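Local atomic coordinates of xylanase and alpha-amylase inhibitor protein (Scadoxus multiflorus, PDB entry 3MU7), a protein that inhibits xylanases and alpha-amylases, using a TIM-barrel scaffold related to the glycosyl hydrolases of family 18. Residues 124-129 against 178-183. Sequence-based numbering, arbitrary orientation.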
loop_
_atom_site.group_PDB
_atom_site.type_symbol
_atom_site.label_atom_id
_atom_site.label_comp_id
_atom_site.label_asym_id
_atom_site.label_seq_id
_atom_site.Cartn_x
_atom_site.Cartn_y
_atom_site.Cartn_z
ATOM N N HIS A 124 -0.900 -6.331 -0.066
ATOM C CA HIS A 124 0.178 -6.358 -1.070
ATOM C C HIS A 124 0.522 -7.828 -1.354
ATOM O O HIS A 124 1.648 -8.291 -1.145
ATOM C CB HIS A 124 1.390 -5.564 -0.562
ATOM C CG HIS A 124 2.418 -5.242 -1.611
ATOM N ND1 HIS A 124 2.690 -3.947 -1.994
ATOM C CD2 HIS A 124 3.252 -6.030 -2.333
ATOM C CE1 HIS A 124 3.644 -3.952 -2.910
ATOM N NE2 HIS A 124 4.003 -5.201 -3.132
ATOM N N ILE A 125 -0.477 -8.558 -1.838
ATOM C CA ILE A 125 -0.364 -9.997 -2.057
ATOM C C ILE A 125 0.212 -10.246 -3.437
ATOM O O ILE A 125 -0.444 -9.984 -4.450
ATOM C CB ILE A 125 -1.730 -10.702 -1.879
ATOM C CG1 ILE A 125 -2.366 -10.349 -0.521
ATOM C CG2 ILE A 125 -1.593 -12.209 -2.087
ATOM C CD1 ILE A 125 -1.462 -10.556 0.705
ATOM N N GLU A 126 1.438 -10.759 -3.462
ATOM C CA GLU A 126 2.210 -10.876 -4.689
ATOM C C GLU A 126 2.342 -12.318 -5.180
ATOM O O GLU A 126 2.862 -12.553 -6.268
ATOM C CB GLU A 126 3.587 -10.226 -4.494
ATOM C CG GLU A 126 4.355 -9.940 -5.786
ATOM C CD GLU A 126 3.718 -8.833 -6.665
ATOM O OE1 GLU A 126 3.527 -7.681 -6.157
ATOM O OE2 GLU A 126 3.451 -9.109 -7.819
ATOM N N HIS A 127 1.885 -13.285 -4.398
ATOM C CA HIS A 127 1.896 -14.695 -4.772
ATOM C C HIS A 127 0.819 -15.410 -3.995
ATOM O O HIS A 127 0.390 -14.973 -2.976
ATOM C CB HIS A 127 3.277 -15.328 -4.503
ATOM C CG HIS A 127 3.618 -15.419 -3.053
ATOM N ND1 HIS A 127 4.563 -14.637 -2.459
ATOM C CD2 HIS A 127 3.120 -16.206 -2.084
ATOM C CE1 HIS A 127 4.661 -14.963 -1.190
ATOM N NE2 HIS A 127 3.761 -15.874 -0.924
ATOM N N GLY A 128 0.488 -16.578 -4.491
ATOM C CA GLY A 128 -0.376 -17.493 -3.785
ATOM C C GLY A 128 -1.843 -17.425 -4.111
ATOM O O GLY A 128 -2.468 -18.500 -4.368
ATOM N N GLY A 129 -2.368 -16.184 -4.144
ATOM C CA GLY A 129 -3.825 -15.929 -4.062
ATOM C C GLY A 129 -4.445 -16.359 -5.333
ATOM O O GLY A 129 -3.709 -16.666 -6.238
ATOM N N TRP A 178 -3.752 0.891 -5.284
ATOM C CA TRP A 178 -2.615 1.481 -5.998
ATOM C C TRP A 178 -2.056 0.391 -6.881
ATOM O O TRP A 178 -1.572 -0.645 -6.402
ATOM C CB TRP A 178 -1.531 2.049 -5.067
ATOM C CG TRP A 178 -1.727 1.713 -3.627
ATOM C CD1 TRP A 178 -1.383 0.547 -3.001
ATOM C CD2 TRP A 178 -2.335 2.544 -2.630
ATOM N NE1 TRP A 178 -1.749 0.603 -1.673
ATOM C CE2 TRP A 178 -2.332 1.817 -1.421
ATOM C CE3 TRP A 178 -2.883 3.835 -2.640
ATOM C CZ2 TRP A 178 -2.851 2.340 -0.230
ATOM C CZ3 TRP A 178 -3.410 4.348 -1.459
ATOM C CH2 TRP A 178 -3.387 3.603 -0.272
ATOM N N VAL A 179 -2.159 0.614 -8.182
ATOM C CA VAL A 179 -1.702 -0.356 -9.161
ATOM C C VAL A 179 -0.203 -0.176 -9.378
ATOM O O VAL A 179 0.266 0.949 -9.586
ATOM C CB VAL A 179 -2.465 -0.179 -10.491
ATOM C CG1 VAL A 179 -2.010 -1.192 -11.515
ATOM C CG2 VAL A 179 -3.978 -0.285 -10.270
ATOM N N GLN A 180 0.542 -1.278 -9.347
ATOM C CA GLN A 180 1.982 -1.223 -9.555
ATOM C C GLN A 180 2.304 -1.130 -11.037
ATOM O O GLN A 180 2.386 -2.150 -11.727
ATOM C CB GLN A 180 2.659 -2.450 -8.962
ATOM C CG GLN A 180 2.431 -2.657 -7.482
ATOM C CD GLN A 180 3.098 -3.925 -7.016
ATOM O OE1 GLN A 180 4.316 -4.079 -7.144
ATOM N NE2 GLN A 180 2.316 -4.851 -6.486
ATOM N N PHE A 181 2.469 0.093 -11.531
ATOM C CA PHE A 181 2.879 0.285 -12.922
ATOM C C PHE A 181 4.400 0.222 -13.031
ATOM O O PHE A 181 5.058 1.167 -13.463
ATOM C CB PHE A 181 2.297 1.586 -13.482
ATOM C CG PHE A 181 0.795 1.580 -13.589
ATOM C CD1 PHE A 181 0.155 0.798 -14.542
ATOM C CD2 PHE A 181 0.023 2.359 -12.740
ATOM C CE1 PHE A 181 -1.233 0.795 -14.642
ATOM C CE2 PHE A 181 -1.360 2.365 -12.845
ATOM C CZ PHE A 181 -1.989 1.583 -13.796
ATOM N N TYR A 182 4.950 -0.908 -12.612
ATOM C CA TYR A 182 6.391 -1.136 -12.672
ATOM C C TYR A 182 6.657 -2.623 -12.526
ATOM O O TYR A 182 5.738 -3.398 -12.233
ATOM C CB TYR A 182 7.155 -0.305 -11.624
ATOM C CG TYR A 182 6.616 -0.373 -10.211
ATOM C CD1 TYR A 182 7.119 -1.298 -9.308
ATOM C CD2 TYR A 182 5.617 0.501 -9.774
ATOM C CE1 TYR A 182 6.639 -1.364 -8.009
ATOM C CE2 TYR A 182 5.131 0.436 -8.472
ATOM C CZ TYR A 182 5.646 -0.496 -7.601
ATOM O OH TYR A 182 5.150 -0.548 -6.317
ATOM N N ASN A 183 7.906 -3.027 -12.763
ATOM C CA ASN A 183 8.278 -4.447 -12.830
ATOM C C ASN A 183 7.339 -5.258 -13.713
ATOM O O ASN A 183 6.973 -6.384 -13.373
ATOM C CB ASN A 183 8.341 -5.070 -11.432
ATOM C CG ASN A 183 9.387 -4.429 -10.564
ATOM O OD1 ASN A 183 10.475 -4.092 -11.034
ATOM N ND2 ASN A 183 9.063 -4.232 -9.295
#
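A single side-chain hydrogen bond from Q180 to E126, with H124 packed beside it, links the loop that follows strand 120-125 to the end of strand 176-180, two non-adjacent strands of the TIM barrel, at its C-terminal mouth. Strands 120-125 and 176-180 are separated by strand 151-154, and the CA atoms of H124 and W178, the nearest across the pair, lie 9.7 Å apart; the contact is therefore made by side chains, and it buries only 105 Å² in total. By sequence, D122, H124 and E126 fall in the DxxDxDxE signature of family 18, with histidine in place of its third aspartate and E126 at the position that serves as general acid in active chitinases.

Q180 NE2 donates to E126 OE1 at 3.1 Å with an N-H...O angle of 162°, close to straight. The acceptor lies near the amide plane, and the donor reaches the syn lone pair of OE1, although carboxylate and amide planes are almost perpendicular. Q180 spans the gap because its chain runs extended beyond CG (chi2 178°), whereas E126 bends at its own chi2 and brings OE1 round to meet the amide. The same NE2 also donates to the backbone O of A155, just past the intervening strand, so two acceptors fix the amide's rotation. A leucine in place of Q180 would probably leave both E126 OE1 and A155 O without the amide donor they share.

H124 contributes packing, not a bond: its ND1 is paired with the hydroxyl of Y8, and F34 meets its ring edge-to-face. Its imidazole and the Q180 amide are inclined by 39°, and the two side chains cross nearly at right angles, with Q180 NE2 3.8 Å from H124 NE2.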